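Local coordinates for McyG protein (Microcystis aeruginosa PCC 7806, PDB 4R0M), which probably activates a phenylalanine-type substrate as its acyl-adenylate in microcystin synthesis and passes it to the adjoining peptidyl carrier protein domain, at residues V22-A26 / V238-C242; V217-P223 / D243-M249; G342-S346 / S362-I367; E384-G388 / G423-G428. All coordinates share one frame; numbering follows the deposited sequence.

Interaction 1 (V22-A26 / V238-C242); sequences VLETA and VDLAC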
# COMPACT_ATOMS: atom_id res chain seq x y z
N VAL A 22 10.43 7.15 21.10
CA VAL A 22 11.11 6.39 20.05
C VAL A 22 12.02 7.30 19.21
O VAL A 22 13.16 6.95 18.92
CB VAL A 22 10.10 5.63 19.17
CG1 VAL A 22 10.72 5.20 17.84
CG2 VAL A 22 9.57 4.41 19.92
N LEU A 23 11.51 8.47 18.84
CA LEU A 23 12.29 9.45 18.08
C LEU A 23 13.42 10.06 18.92
O LEU A 23 14.53 10.28 18.42
CB LEU A 23 11.39 10.55 17.51
CG LEU A 23 12.05 11.73 16.77
CD1 LEU A 23 12.83 11.27 15.54
CD2 LEU A 23 11.01 12.76 16.38
N GLU A 24 13.14 10.32 20.20
CA GLU A 24 14.14 10.86 21.13
C GLU A 24 15.31 9.89 21.34
O GLU A 24 16.47 10.31 21.35
CB GLU A 24 13.49 11.23 22.46
CG GLU A 24 12.72 12.55 22.41
CD GLU A 24 11.58 12.62 23.41
OE1 GLU A 24 11.48 11.75 24.30
OE2 GLU A 24 10.77 13.57 23.31
N THR A 25 15.00 8.60 21.48
CA THR A 25 16.01 7.54 21.54
C THR A 25 16.87 7.53 20.27
O THR A 25 18.08 7.32 20.34
CB THR A 25 15.34 6.16 21.74
OG1 THR A 25 14.55 6.18 22.93
CG2 THR A 25 16.38 5.05 21.84
N ALA A 26 16.23 7.77 19.12
CA ALA A 26 16.91 7.72 17.82
C ALA A 26 17.87 8.88 17.58
O ALA A 26 18.84 8.74 16.83
CB ALA A 26 15.88 7.66 16.70
N VAL A 238 13.05 4.30 12.62
CA VAL A 238 13.28 5.19 13.76
C VAL A 238 13.43 4.37 15.04
O VAL A 238 14.34 4.61 15.83
CB VAL A 238 12.15 6.24 13.90
CG1 VAL A 238 12.44 7.19 15.06
CG2 VAL A 238 12.00 7.03 12.61
N ASP A 239 12.54 3.40 15.23
CA ASP A 239 12.58 2.48 16.37
C ASP A 239 13.90 1.73 16.45
O ASP A 239 14.46 1.55 17.53
CB ASP A 239 11.41 1.49 16.29
CG ASP A 239 11.14 0.79 17.62
OD1 ASP A 239 11.49 1.34 18.68
OD2 ASP A 239 10.55 -0.32 17.59
N LEU A 240 14.41 1.31 15.29
CA LEU A 240 15.71 0.66 15.19
C LEU A 240 16.86 1.65 15.24
O LEU A 240 18.00 1.26 15.53
CB LEU A 240 15.79 -0.14 13.88
CG LEU A 240 15.02 -1.46 13.77
CD1 LEU A 240 14.89 -1.85 12.30
CD2 LEU A 240 15.70 -2.57 14.56
N ALA A 241 16.56 2.92 14.98
CA ALA A 241 17.58 3.97 14.81
C ALA A 241 18.51 3.68 13.63
O ALA A 241 19.69 4.06 13.64
CB ALA A 241 18.36 4.20 16.10
N CYS A 242 17.98 3.01 12.61
CA CYS A 242 18.76 2.66 11.43
C CYS A 242 18.56 3.68 10.31
O CYS A 242 17.68 4.54 10.40
CB CYS A 242 18.39 1.25 10.94
SG CYS A 242 16.80 1.12 10.09
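The methyl of Ala26 makes its closest approach to a backbone carbonyl at the end of a helix: Ala26 CB lies 3.5 Å from Val238 O, with Val238 CG1 next at 3.8 Å. No hydrogen bond joins the two segments, so they are held by packing alone. Val238 supplies the central group. With CG1 anti to the backbone N (chi1 -178°), it sends that methyl at the flank of helix 19-27, where Val238 CG1 is 3.8 Å from Val22 CG1 and equally near Leu23 CA. Leu23 adds a looser contact through CD1, 4.1 Å from Val238 CG1. One turn before Ala26, Val22 lies over the backbone of Asp239, with Val22 CG1 3.6 Å from Asp239 CA. The carboxylate of Asp239 is shared between two neighbours: OD1 lies against Val22 CG2, while OD2 is hydrogen-bonded to Thr203 of helix 196-210. The far helix, 227-240, stops here in a Schellman motif: Ala241 is the C-prime residue with positive phi (61°), Cys242 N reaches back to Ala237 O, and Ala241 N bonds to Val238 O at 2.9 Å. That carbonyl therefore accepts a backbone hydrogen bond as well as lying against the methyl of Ala26. The reversal of the chain also turns Ala241 CB toward helix 19-27, 4.2 Å from Ala26 CA. Around the seam, Tyr48 of helix 48-64 touches both Ala26 and Val238, and Trp88 of helix 80-93 packs on Leu23 and Val238.

Interaction 2 (V217-P223 / D243-M249); sequences VTLNWMP and DQIHVPM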
# COMPACT_ATOMS: atom_id res chain seq x y z
N VAL A 217 19.51 -0.97 6.54
CA VAL A 217 19.26 0.15 5.64
C VAL A 217 17.96 -0.13 4.89
O VAL A 217 17.89 -1.04 4.06
CB VAL A 217 20.42 0.37 4.65
CG1 VAL A 217 20.12 1.54 3.73
CG2 VAL A 217 21.74 0.60 5.39
N THR A 218 16.92 0.64 5.21
CA THR A 218 15.62 0.49 4.57
C THR A 218 15.47 1.46 3.41
O THR A 218 15.98 2.59 3.47
CB THR A 218 14.44 0.70 5.55
OG1 THR A 218 14.44 2.05 6.02
CG2 THR A 218 14.54 -0.25 6.74
N LEU A 219 14.79 1.02 2.35
CA LEU A 219 14.46 1.88 1.22
C LEU A 219 12.98 1.76 0.85
O LEU A 219 12.49 0.66 0.56
CB LEU A 219 15.36 1.57 0.01
CG LEU A 219 15.18 2.40 -1.27
CD1 LEU A 219 16.49 2.56 -2.01
CD2 LEU A 219 14.12 1.80 -2.20
N ASN A 220 12.29 2.89 0.86
CA ASN A 220 10.90 2.96 0.44
C ASN A 220 10.74 3.81 -0.82
O ASN A 220 11.36 4.87 -0.95
CB ASN A 220 10.03 3.55 1.55
CG ASN A 220 8.60 3.79 1.11
OD1 ASN A 220 7.86 2.85 0.82
ND2 ASN A 220 8.21 5.06 1.04
N TRP A 221 9.91 3.34 -1.74
CA TRP A 221 9.56 4.14 -2.91
C TRP A 221 8.07 4.22 -3.13
O TRP A 221 7.61 4.66 -4.18
CB TRP A 221 10.31 3.67 -4.15
CG TRP A 221 9.97 2.28 -4.61
CD1 TRP A 221 10.40 1.07 -4.06
CD2 TRP A 221 9.14 1.90 -5.77
NE1 TRP A 221 9.90 0.01 -4.76
CE2 TRP A 221 9.14 0.43 -5.80
CE3 TRP A 221 8.42 2.59 -6.73
CZ2 TRP A 221 8.44 -0.28 -6.77
CZ3 TRP A 221 7.72 1.87 -7.70
CH2 TRP A 221 7.73 0.46 -7.72
N MSE A 222 7.28 3.86 -2.14
CA MSE A 222 5.85 4.01 -2.16
C MSE A 222 5.48 5.33 -1.61
O MSE A 222 6.24 5.86 -0.86
CB MSE A 222 5.20 2.95 -1.31
CG MSE A 222 5.28 1.54 -1.86
SE MSE A 222 4.54 1.12 -3.59
CE MSE A 222 6.17 1.00 -4.55
N PRO A 223 4.35 5.88 -1.96
CA PRO A 223 3.97 7.20 -1.42
C PRO A 223 3.80 7.17 0.09
O PRO A 223 3.35 6.17 0.65
CB PRO A 223 2.64 7.51 -2.12
CG PRO A 223 2.17 6.22 -2.69
CD PRO A 223 3.39 5.41 -2.98
N ASP A 243 19.38 3.60 9.27
CA ASP A 243 19.23 4.46 8.10
C ASP A 243 17.98 4.11 7.31
O ASP A 243 17.69 2.94 7.07
CB ASP A 243 20.47 4.36 7.20
CG ASP A 243 21.60 5.28 7.65
OD1 ASP A 243 21.32 6.39 8.15
OD2 ASP A 243 22.77 4.89 7.48
N GLN A 244 17.23 5.15 6.92
CA GLN A 244 16.06 4.97 6.05
C GLN A 244 16.11 5.89 4.83
O GLN A 244 16.50 7.06 4.93
CB GLN A 244 14.74 5.13 6.83
CG GLN A 244 14.46 6.51 7.40
CD GLN A 244 13.10 6.59 8.08
OE1 GLN A 244 12.08 6.79 7.42
NE2 GLN A 244 13.09 6.43 9.40
N ILE A 245 15.70 5.35 3.69
CA ILE A 245 15.73 6.06 2.42
C ILE A 245 14.32 6.14 1.84
O ILE A 245 13.57 5.15 1.88
CB ILE A 245 16.69 5.39 1.42
CG1 ILE A 245 18.05 5.13 2.08
CG2 ILE A 245 16.86 6.25 0.17
CD1 ILE A 245 18.87 4.04 1.41
N HIS A 246 13.97 7.31 1.32
CA HIS A 246 12.67 7.51 0.69
C HIS A 246 12.80 8.10 -0.69
O HIS A 246 13.38 9.17 -0.87
CB HIS A 246 11.77 8.36 1.57
CG HIS A 246 11.35 7.66 2.84
ND1 HIS A 246 10.31 6.80 2.88
CD2 HIS A 246 11.88 7.69 4.13
CE1 HIS A 246 10.18 6.32 4.13
NE2 HIS A 246 11.14 6.86 4.89
N VAL A 247 12.26 7.37 -1.67
CA VAL A 247 12.34 7.74 -3.08
C VAL A 247 10.92 8.00 -3.58
O VAL A 247 10.00 7.26 -3.23
CB VAL A 247 12.97 6.59 -3.91
CG1 VAL A 247 13.41 7.09 -5.28
CG2 VAL A 247 14.15 5.97 -3.18
N PRO A 248 10.72 9.06 -4.40
CA PRO A 248 9.39 9.28 -4.98
C PRO A 248 9.05 8.17 -5.98
O PRO A 248 9.91 7.75 -6.75
CB PRO A 248 9.53 10.63 -5.70
CG PRO A 248 10.81 11.23 -5.21
CD PRO A 248 11.69 10.08 -4.85
N MSE A 249 7.80 7.71 -5.94
CA MSE A 249 7.36 6.55 -6.72
C MSE A 249 7.59 6.73 -8.20
O MSE A 249 8.02 5.80 -8.88
CB MSE A 249 5.89 6.26 -6.45
CG MSE A 249 5.47 4.92 -7.05
SE MSE A 249 3.61 4.46 -6.58
CE MSE A 249 2.70 6.09 -7.19
O HOH W 1 7.91 8.12 -1.63
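Strands 217-220 and 243-246 are the two parallel strands of a beta-alpha-beta unit, connected by helix 227-240 and lying side by side in the large mixed sheet of the adenylation domain. Their short axes run 15° apart and approach to 4.6 Å. Four backbone bonds set the register: Thr218 N to Asp243 O, Ile245 N to Thr218 O, Asn220 N to Ile245 O and Val247 N to Asn220 O. On the face bearing Val217, Leu219 and Ile245, the side chains of Val217 and Ile245 meet obliquely, with Val217 CG1 3.6 Å from Ile245 CD1. The face turned to helix 227-240 is polar. There Asn220, its CG anti to the backbone N (chi1 174°), gives an ND2 hydrogen to His246 ND1 at 3.3 Å, arriving in the imidazole plane although amide and ring are turned 68° apart. His246 is gripped at its other nitrogen too, NE2 donating to Gln244 OE1 at 2.7 Å on a carbonyl lone pair, which fixes the ring's rotation. Asn220 also closes an Asx turn, OD1 receiving Met222 N from above the carbonyl plane, while ND2 reaches Met222 O at 2.9 Å. A leucine here would probably leave His246 ND1 without its donor and let the turn at Met222 slacken. Past the strands a water donates to both Met222 O and Val247 O. The selenomethionine Met249 lays CG obliquely beside the indole of Trp221, 3.8 Å from CE3, and its selenium sits 3.7 Å from Pro223 CD.

Interaction 3 (G342-S346 / S362-I367); sequences GITWS and SLGKPI. With FA5 (adenosine-5'-[phenylalaninyl-phosphate]), chain C.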
# COMPACT_ATOMS: atom_id res chain seq x y z
N GLY A 342 2.56 -4.85 7.76
CA GLY A 342 2.90 -6.27 7.93
C GLY A 342 2.50 -6.92 9.24
O GLY A 342 2.77 -6.40 10.32
N ILE A 343 1.85 -8.08 9.13
CA ILE A 343 1.44 -8.87 10.30
C ILE A 343 1.93 -10.32 10.23
O ILE A 343 2.14 -10.97 11.26
CB ILE A 343 -0.09 -8.80 10.56
CG1 ILE A 343 -0.43 -9.36 11.95
CG2 ILE A 343 -0.87 -9.50 9.46
CD1 ILE A 343 -1.82 -9.04 12.44
N THR A 344 2.09 -10.84 9.01
CA THR A 344 2.75 -12.13 8.79
C THR A 344 3.94 -11.94 7.85
O THR A 344 3.90 -11.08 6.96
CB THR A 344 1.81 -13.22 8.23
OG1 THR A 344 1.49 -12.93 6.86
CG2 THR A 344 0.53 -13.35 9.05
N TRP A 345 4.99 -12.73 8.04
CA TRP A 345 6.19 -12.64 7.21
C TRP A 345 6.65 -14.01 6.81
O TRP A 345 6.72 -14.92 7.64
CB TRP A 345 7.31 -11.92 7.96
CG TRP A 345 6.94 -10.55 8.48
CD1 TRP A 345 6.49 -10.22 9.76
CD2 TRP A 345 6.96 -9.28 7.75
NE1 TRP A 345 6.25 -8.88 9.86
CE2 TRP A 345 6.51 -8.25 8.70
CE3 TRP A 345 7.31 -8.90 6.46
CZ2 TRP A 345 6.42 -6.91 8.34
CZ3 TRP A 345 7.20 -7.54 6.11
CH2 TRP A 345 6.77 -6.58 7.03
N SER A 346 6.96 -14.16 5.53
CA SER A 346 7.52 -15.41 5.02
C SER A 346 8.95 -15.58 5.53
O SER A 346 9.65 -14.60 5.78
CB SER A 346 7.51 -15.42 3.49
OG SER A 346 8.08 -16.60 2.96
N SER A 362 3.06 -18.69 0.04
CA SER A 362 2.97 -18.55 1.48
C SER A 362 3.33 -17.15 1.90
O SER A 362 4.32 -16.62 1.46
CB SER A 362 3.90 -19.52 2.17
OG SER A 362 3.90 -19.36 3.55
N LEU A 363 2.52 -16.59 2.77
CA LEU A 363 2.77 -15.27 3.34
C LEU A 363 3.28 -15.39 4.78
O LEU A 363 3.33 -14.40 5.52
CB LEU A 363 1.51 -14.39 3.25
CG LEU A 363 0.85 -14.24 1.87
CD1 LEU A 363 -0.34 -13.30 1.95
CD2 LEU A 363 1.82 -13.76 0.80
N GLY A 364 3.65 -16.61 5.16
CA GLY A 364 4.36 -16.86 6.41
C GLY A 364 3.51 -16.87 7.67
O GLY A 364 2.29 -16.96 7.62
N LYS A 365 4.20 -16.77 8.81
CA LYS A 365 3.57 -16.84 10.12
C LYS A 365 3.44 -15.45 10.74
O LYS A 365 4.21 -14.55 10.40
CB LYS A 365 4.39 -17.76 11.04
CG LYS A 365 4.50 -19.19 10.55
CD LYS A 365 5.26 -20.06 11.54
CE LYS A 365 5.51 -21.45 10.98
NZ LYS A 365 6.20 -22.34 11.96
N PRO A 366 2.47 -15.26 11.65
CA PRO A 366 2.26 -13.96 12.28
C PRO A 366 3.37 -13.58 13.26
O PRO A 366 4.03 -14.45 13.84
CB PRO A 366 0.95 -14.15 13.04
CG PRO A 366 0.91 -15.60 13.35
CD PRO A 366 1.50 -16.26 12.14
N ILE A 367 3.55 -12.27 13.44
CA ILE A 367 4.52 -11.72 14.38
C ILE A 367 4.19 -12.10 15.82
O ILE A 367 3.03 -12.43 16.12
CB ILE A 367 4.60 -10.17 14.28
CG1 ILE A 367 3.21 -9.53 14.39
CG2 ILE A 367 5.29 -9.76 12.98
CD1 ILE A 367 3.22 -8.05 14.71
C FA5 C . -2.02 -2.43 2.19
O FA5 C . -2.09 -2.54 0.97
CA FA5 C . -1.03 -3.26 2.97
N FA5 C . -1.24 -4.61 2.52
CB FA5 C . 0.42 -2.86 2.68
CG FA5 C . 1.56 -3.69 3.27
CD1 FA5 C . 1.40 -4.98 3.79
CD2 FA5 C . 2.85 -3.14 3.29
CE1 FA5 C . 2.49 -5.69 4.32
CE2 FA5 C . 3.95 -3.84 3.81
CZ FA5 C . 3.77 -5.12 4.33
P FA5 C . -4.52 -1.40 2.51
OP1 FA5 C . -4.71 -0.39 1.41
OP2 FA5 C . -5.27 -1.22 3.80
OP3 FA5 C . -2.94 -1.51 2.86
O5' FA5 C . -4.93 -2.83 1.87
C5' FA5 C . -4.95 -4.03 2.63
C4' FA5 C . -5.45 -5.15 1.73
O4' FA5 C . -4.54 -5.43 0.66
C3' FA5 C . -5.60 -6.47 2.46
O3' FA5 C . -6.82 -6.55 3.19
C2' FA5 C . -5.56 -7.46 1.32
O2' FA5 C . -6.84 -7.58 0.71
C1' FA5 C . -4.61 -6.82 0.33
N9 FA5 C . -3.27 -7.45 0.47
C8 FA5 C . -2.21 -6.92 1.12
N7 FA5 C . -1.14 -7.74 1.07
C5 FA5 C . -1.50 -8.84 0.39
C6 FA5 C . -0.85 -10.11 -0.03
N6 FA5 C . 0.44 -10.37 0.28
N1 FA5 C . -1.59 -11.00 -0.74
C2 FA5 C . -2.88 -10.76 -1.06
N3 FA5 C . -3.53 -9.63 -0.71
C4 FA5 C . -2.91 -8.65 -0.00
O HOH W 2 7.34 -17.38 8.53
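The phenylalanyl-adenylate pocket is backed here by the last two strands of the large mixed sheet, 341-345 and the short edge strand 365-366, paired antiparallel. Ile367 N donates to Ile343 O at 2.9 Å and Trp345 N to Lys365 O at 3.1 Å; the return bond from Lys365 N to Trp345 O is weak, and a water bridges the same two atoms. Ile343 and Thr344 both face Phe334 of the neighbouring strand, forming a classic beta bulge. Thr344 ties down Leu363: OG1, placed between the backbone N and the carbonyl carbon (chi1 71°), donates to Leu363 O at 2.7 Å from above the carbonyl plane, while CG2 rests against Pro366 CA. A valine in its place would probably leave Leu363 O without this hydroxyl donor and Leu363 less firmly tied to strand 341-345. Leu363 CD1 is 3.5 Å from FA5 N6, the adenine amino group, and Gly342 N is equally near FA5 CE1 on the substrate phenyl ring. Gly364, with positive phi, passes Trp345 O so closely that a side chain would collide with it. Trp345 turns its indole to the opposite side of the strand from Thr344, among Phe232, Phe300 and helix 196-210, and Ile367 CG2 meets it edge-on in the ring plane, 3.4 Å from NE1.

Interaction 4 (E384-G388 / G423-G428); sequences EREIG and GYLSKG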
# COMPACT_ATOMS: atom_id res chain seq x y z
N GLU A 384 -7.24 -27.08 8.52
CA GLU A 384 -6.18 -26.55 7.67
C GLU A 384 -6.34 -26.98 6.21
O GLU A 384 -6.89 -28.05 5.93
CB GLU A 384 -4.80 -26.98 8.19
CG GLU A 384 -4.41 -26.35 9.52
CD GLU A 384 -2.92 -26.39 9.79
OE1 GLU A 384 -2.27 -27.41 9.45
OE2 GLU A 384 -2.39 -25.40 10.34
N ARG A 385 -5.87 -26.14 5.30
CA ARG A 385 -5.86 -26.41 3.85
C ARG A 385 -7.17 -26.11 3.10
O ARG A 385 -7.25 -26.31 1.89
CB ARG A 385 -5.37 -27.84 3.53
CG ARG A 385 -3.93 -28.15 3.94
CD ARG A 385 -2.90 -27.55 3.00
NE ARG A 385 -3.01 -28.06 1.64
CZ ARG A 385 -2.23 -27.69 0.62
NH1 ARG A 385 -1.27 -26.80 0.80
NH2 ARG A 385 -2.42 -28.22 -0.58
N GLU A 386 -8.19 -25.64 3.81
CA GLU A 386 -9.44 -25.23 3.14
C GLU A 386 -9.80 -23.75 3.34
O GLU A 386 -9.56 -23.18 4.41
CB GLU A 386 -10.62 -26.17 3.48
CG GLU A 386 -11.20 -26.05 4.87
CD GLU A 386 -12.44 -26.92 5.05
OE1 GLU A 386 -12.30 -28.16 5.02
OE2 GLU A 386 -13.55 -26.36 5.21
N ILE A 387 -10.38 -23.16 2.30
CA ILE A 387 -10.63 -21.72 2.22
C ILE A 387 -11.68 -21.22 3.22
O ILE A 387 -12.70 -21.88 3.44
CB ILE A 387 -11.06 -21.28 0.79
CG1 ILE A 387 -10.36 -22.12 -0.30
CG2 ILE A 387 -10.85 -19.79 0.58
CD1 ILE A 387 -8.88 -21.87 -0.48
N GLY A 388 -11.41 -20.06 3.81
CA GLY A 388 -12.35 -19.39 4.70
C GLY A 388 -11.98 -17.93 4.92
O GLY A 388 -11.05 -17.42 4.29
N GLY A 423 -8.69 -17.07 2.47
CA GLY A 423 -7.50 -17.92 2.38
C GLY A 423 -7.54 -19.13 3.28
O GLY A 423 -8.61 -19.52 3.78
N TYR A 424 -6.38 -19.74 3.48
CA TYR A 424 -6.25 -20.92 4.34
C TYR A 424 -4.93 -20.93 5.09
O TYR A 424 -3.99 -20.22 4.72
CB TYR A 424 -6.41 -22.21 3.51
CG TYR A 424 -5.35 -22.42 2.45
CD1 TYR A 424 -5.51 -21.92 1.16
CD2 TYR A 424 -4.18 -23.14 2.74
CE1 TYR A 424 -4.54 -22.12 0.19
CE2 TYR A 424 -3.21 -23.34 1.77
CZ TYR A 424 -3.39 -22.83 0.50
OH TYR A 424 -2.43 -23.02 -0.46
N LEU A 425 -4.87 -21.74 6.14
CA LEU A 425 -3.64 -21.95 6.89
C LEU A 425 -3.09 -23.35 6.63
O LEU A 425 -3.85 -24.31 6.51
CB LEU A 425 -3.87 -21.74 8.38
CG LEU A 425 -4.31 -20.33 8.81
CD1 LEU A 425 -4.75 -20.32 10.26
CD2 LEU A 425 -3.20 -19.31 8.57
N SER A 426 -1.77 -23.44 6.52
CA SER A 426 -1.09 -24.71 6.30
C SER A 426 0.22 -24.73 7.08
O SER A 426 1.17 -24.02 6.74
CB SER A 426 -0.83 -24.93 4.80
OG SER A 426 -0.19 -26.17 4.57
N LYS A 427 0.24 -25.54 8.14
CA LYS A 427 1.40 -25.66 9.04
C LYS A 427 1.77 -24.31 9.68
O LYS A 427 2.94 -24.01 9.89
CB LYS A 427 2.60 -26.29 8.33
CG LYS A 427 2.39 -27.73 7.89
CD LYS A 427 3.53 -28.23 7.02
CE LYS A 427 3.32 -29.68 6.61
NZ LYS A 427 4.38 -30.18 5.69
N GLY A 428 0.75 -23.51 9.97
CA GLY A 428 0.94 -22.21 10.60
C GLY A 428 1.17 -21.04 9.65
O GLY A 428 1.18 -19.88 10.08
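Tyr424, Arg385 and Glu384 lose the most surface in this contact. The Tyr424 side chain, with CG between the backbone N and the carbonyl carbon (chi1 63°), packs against the 384-388 loop: CB lies 3.4 Å from Glu386 O, CD2 approaches Arg385 CA, and CD1 meets Ile387 CD1 at 3.7 Å. Phe431 of strand 429-435 stacks on the same ring. Arg385, whose backbone has positive phi, folds its chain at chi2 and chi3 and runs alongside the tyrosine, its guanidinium plane 74° from the phenol ring; CD comes 3.4 Å from Ser426 OG. Its backbone N donates to Leu425 O at 3.0 Å. Glu384 crosses that same carbonyl with CB, then stretches beyond the strand end, where OE1 takes a weak hydrogen bond from Lys427 N at 3.4 Å. At the other end Gly388 and Gly423 form an antiparallel hydrogen-bonded pair, Gly388 N to Gly423 O at 2.9 Å and Gly423 N to Gly388 O at 3.0 Å. The loop crosses strand 421-426 and then enters strand 388-394, its antiparallel partner in the smaller sheet of this adenylate-forming enzyme.

How the interactions relate
Interactions 1 and 2 interlock along the chain and touch, their centres 17 Å apart: helix 227-240, whose end packs in interaction 1, is the crossover between the strands of interaction 2, and Val238 CG2 lies 3.4 Å from Gln244 NE2. Interaction 3 follows in sequence, at the 365-366 edge of the same mixed sheet, about 22 Å from interaction 2 between centres. Interaction 4 comes last, in the separate antiparallel sheet. Interactions 1 and 4 are about 37 Å apart between centres. Interaction 3 contributes Gly342 and Leu363 to the adenylate pocket, and its Lys365 and Pro366 also pack on the turn of interaction 4, Lys365 CG lying 3.4 Å from Gly428 O.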